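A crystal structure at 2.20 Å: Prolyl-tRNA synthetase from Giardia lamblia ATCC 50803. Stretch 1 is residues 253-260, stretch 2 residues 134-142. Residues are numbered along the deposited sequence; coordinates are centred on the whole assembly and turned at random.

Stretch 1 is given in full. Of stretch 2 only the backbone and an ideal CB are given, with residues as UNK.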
# COMPACT_ATOMS: atom_id res chain seq x y z
N ASP B 253 6.84 -24.06 17.67
CA ASP B 253 7.89 -24.98 17.24
C ASP B 253 8.80 -24.37 16.18
O ASP B 253 8.99 -24.95 15.10
CB ASP B 253 7.28 -26.30 16.73
CG ASP B 253 6.62 -27.10 17.83
OD1 ASP B 253 6.13 -26.49 18.81
OD2 ASP B 253 6.58 -28.34 17.71
N ILE B 254 9.32 -23.18 16.48
CA ILE B 254 10.33 -22.55 15.66
C ILE B 254 11.69 -22.94 16.21
O ILE B 254 12.06 -22.53 17.32
CB ILE B 254 10.23 -21.01 15.64
CG1 ILE B 254 8.81 -20.56 15.27
CG2 ILE B 254 11.24 -20.46 14.64
CD1 ILE B 254 8.64 -19.07 15.26
N LEU B 255 12.43 -23.71 15.43
CA LEU B 255 13.72 -24.20 15.83
C LEU B 255 14.68 -24.06 14.67
O LEU B 255 14.30 -24.25 13.52
CB LEU B 255 13.61 -25.67 16.26
CG LEU B 255 12.98 -25.97 17.62
CD1 LEU B 255 12.72 -27.47 17.75
CD2 LEU B 255 13.87 -25.48 18.76
N TYR B 256 15.92 -23.71 14.97
CA TYR B 256 16.97 -23.67 13.97
C TYR B 256 18.20 -24.44 14.46
O TYR B 256 18.50 -24.44 15.66
CB TYR B 256 17.35 -22.23 13.59
CG TYR B 256 18.15 -21.45 14.61
CD1 TYR B 256 19.55 -21.42 14.56
CD2 TYR B 256 17.52 -20.70 15.61
CE1 TYR B 256 20.29 -20.69 15.47
CE2 TYR B 256 18.26 -19.96 16.54
CZ TYR B 256 19.65 -19.97 16.47
OH TYR B 256 20.40 -19.25 17.38
N ALA B 257 18.87 -25.09 13.53
CA ALA B 257 20.14 -25.74 13.82
C ALA B 257 21.22 -24.67 13.80
O ALA B 257 21.41 -24.01 12.78
CB ALA B 257 20.44 -26.84 12.77
N ASN B 258 21.93 -24.49 14.91
CA ASN B 258 23.04 -23.53 14.96
C ASN B 258 24.30 -24.11 14.33
O ASN B 258 24.24 -25.20 13.75
CB ASN B 258 23.26 -23.02 16.40
CG ASN B 258 23.81 -24.07 17.36
OD1 ASN B 258 24.26 -25.15 16.96
ND2 ASN B 258 23.79 -23.74 18.65
N LYS B 259 25.41 -23.40 14.40
CA LYS B 259 26.67 -23.84 13.78
C LYS B 259 27.21 -25.15 14.37
O LYS B 259 27.85 -25.93 13.67
CB LYS B 259 27.76 -22.77 13.88
CG LYS B 259 27.64 -21.67 12.83
CD LYS B 259 28.44 -20.43 13.23
CE LYS B 259 28.39 -19.37 12.14
NZ LYS B 259 28.99 -18.09 12.60
N ALA B 260 26.95 -25.37 15.66
CA ALA B 260 27.33 -26.63 16.33
C ALA B 260 26.29 -27.73 16.11
O ALA B 260 26.40 -28.81 16.68
CB ALA B 260 27.54 -26.38 17.81
N UNK B 134 9.80 -21.58 7.62
CA UNK B 134 10.88 -20.83 6.96
C UNK B 134 12.23 -20.89 7.68
O UNK B 134 13.28 -20.68 7.07
CB UNK B 134 10.46 -19.36 6.82
N UNK B 135 12.20 -21.17 8.98
CA UNK B 135 13.40 -21.17 9.80
C UNK B 135 13.78 -22.60 10.16
O UNK B 135 13.11 -23.24 10.95
CB UNK B 135 13.19 -20.33 11.06
N UNK B 136 14.86 -23.09 9.55
CA UNK B 136 15.39 -24.43 9.85
C UNK B 136 16.87 -24.42 10.24
O UNK B 136 17.33 -25.28 10.99
CB UNK B 136 15.20 -25.34 8.64
N UNK B 137 17.60 -23.41 9.75
CA UNK B 137 19.03 -23.29 9.97
C UNK B 137 19.40 -21.87 10.42
O UNK B 137 18.63 -20.93 10.18
CB UNK B 137 19.79 -23.66 8.70
N UNK B 138 20.56 -21.72 11.05
CA UNK B 138 21.13 -20.41 11.34
C UNK B 138 21.31 -19.59 10.06
O UNK B 138 21.36 -18.36 10.12
CB UNK B 138 22.47 -20.56 12.06
N UNK B 139 21.39 -20.28 8.93
CA UNK B 139 21.54 -19.64 7.61
C UNK B 139 20.33 -18.80 7.23
O UNK B 139 20.45 -17.87 6.43
CB UNK B 139 21.78 -20.70 6.53
N UNK B 140 19.17 -19.15 7.79
CA UNK B 140 17.90 -18.50 7.49
C UNK B 140 17.67 -17.25 8.35
O UNK B 140 16.69 -16.54 8.14
CB UNK B 140 16.75 -19.49 7.69
N UNK B 141 18.56 -16.99 9.30
CA UNK B 141 18.38 -15.87 10.24
C UNK B 141 19.43 -14.80 10.00
O UNK B 141 20.54 -15.11 9.56
CB UNK B 141 18.45 -16.36 11.69
N UNK B 142 19.10 -13.53 10.27
CA UNK B 142 17.81 -13.03 10.72
C UNK B 142 16.74 -13.07 9.64
O UNK B 142 17.04 -13.02 8.45
CB UNK B 142 17.96 -11.60 11.23

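At position 134, phi/psi of -76/-23 is helical and no atom of stretch 1 lies within 5.5 Å of the ideal CB, so the contact sets no preference. It is Trp134.

Position 135 leaves helical geometry (-108/108), and its CA-to-CB bond points toward stretch 1. The ideal CB is 4.1 Å from Ile254 CG2 and 5.2 Å from Tyr256 CB, an apolar setting that would suit valine, isoleucine, leucine or perhaps alanine. It is Val135, chi1 t: its CB lies 4.0 Å from Ile254 CG2, and its CG1 packs 3.8 Å from Tyr256 CB. Val135 O and Leu255 O are 3.0 Å apart but, as two acceptors, are not hydrogen-bonded.

At position 136 CA-to-CB points away, so long polar chains are as plausible as short ones; the backbone does the work. Arg136, as deposited, accepts through O from Ala257 N (3.0 Å, 166°), and Tyr256 CA adds a CH contact to that same Arg136 O at 3.4 Å.

Position 137 bridges Ala257, with CA atoms 4.7 Å apart, and its CB also points away. A small or polar residue would fit, particularly one whose side chain can accept from the amide of position 139. Ser137 is such a residue: Ser137 OG accepts from the N of position 139 at 2.9 Å.

At position 138, N donates to Ala257 O (3.0 Å, 148°), and the sideways ideal CB is 3.9 Å from Tyr256 CD1 and 4.2 Å from Asn258 CA. The aliphatic stem of Lys259 lies beyond, so an aromatic or a long aliphatic chain would suit. Tyr138, chi1 p, sets one ring face under Lys259 CG, 3.8 Å from the Tyr138 ring centroid and 16° off the normal, a CH-pi contact.

Position 139 meets nothing of stretch 1 and tolerates many residues; it is Lys139.

Position 140 points toward stretch 1 but has none of its atoms within 5.5 Å of the ideal CB. The amides of Arg136 and Ser137 favour a short acceptor, aspartate or asparagine. Asp140 OD2 accepts from Arg136 N at 3.0 Å and from Ser137 N at 2.9 Å.

Position 141 also points toward stretch 1. Its ideal CB is beyond 5.5 Å, but the Tyr256 ring lies ahead, so leucine, methionine or another long apolar chain could reach it. Leu141 (m, t) places CD1 3.5 Å from Tyr256 CD2, over one ring face, in a CH-pi contact.

Position 142 is out of reach, but the peptide before it is cis, which strongly suggests proline. It is Pro142.

Stretch 2, residues 134-142: WVRSYKDLP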
# COMPACT_ATOMS: atom_id res chain seq x y z
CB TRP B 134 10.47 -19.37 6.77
CG TRP B 134 9.21 -19.16 5.98
CD1 TRP B 134 8.65 -20.03 5.09
CD2 TRP B 134 8.38 -18.00 5.98
NE1 TRP B 134 7.51 -19.48 4.54
CE2 TRP B 134 7.33 -18.23 5.07
CE3 TRP B 134 8.44 -16.77 6.65
CZ2 TRP B 134 6.34 -17.29 4.82
CZ3 TRP B 134 7.44 -15.83 6.41
CH2 TRP B 134 6.41 -16.10 5.50
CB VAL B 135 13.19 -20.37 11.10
CG1 VAL B 135 14.43 -20.42 11.97
CG2 VAL B 135 12.79 -18.93 10.78
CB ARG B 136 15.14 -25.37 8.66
CG ARG B 136 13.64 -25.56 8.31
CD ARG B 136 12.89 -26.28 9.44
NE ARG B 136 11.43 -26.30 9.29
CZ ARG B 136 10.75 -27.14 8.51
NH1 ARG B 136 11.39 -28.03 7.75
NH2 ARG B 136 9.43 -27.09 8.46
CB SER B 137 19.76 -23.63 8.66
OG SER B 137 21.08 -23.12 8.63
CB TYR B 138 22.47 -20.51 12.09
CG TYR B 138 23.61 -21.05 11.26
CD1 TYR B 138 24.51 -20.19 10.64
CD2 TYR B 138 23.79 -22.42 11.09
CE1 TYR B 138 25.55 -20.68 9.86
CE2 TYR B 138 24.83 -22.93 10.32
CZ TYR B 138 25.70 -22.05 9.71
OH TYR B 138 26.73 -22.55 8.93
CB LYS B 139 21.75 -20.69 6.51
CG LYS B 139 22.92 -21.65 6.73
CD LYS B 139 24.15 -21.31 5.90
CE LYS B 139 25.09 -22.51 5.83
NZ LYS B 139 26.44 -22.17 5.26
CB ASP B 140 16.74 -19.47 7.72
CG ASP B 140 16.87 -20.77 6.92
OD1 ASP B 140 17.19 -20.71 5.72
OD2 ASP B 140 16.64 -21.85 7.50
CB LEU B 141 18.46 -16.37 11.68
CG LEU B 141 17.41 -17.41 12.12
CD1 LEU B 141 17.65 -17.84 13.57
CD2 LEU B 141 15.99 -16.89 11.96
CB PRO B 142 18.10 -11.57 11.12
CG PRO B 142 19.32 -11.20 10.40
CD PRO B 142 20.12 -12.46 10.21
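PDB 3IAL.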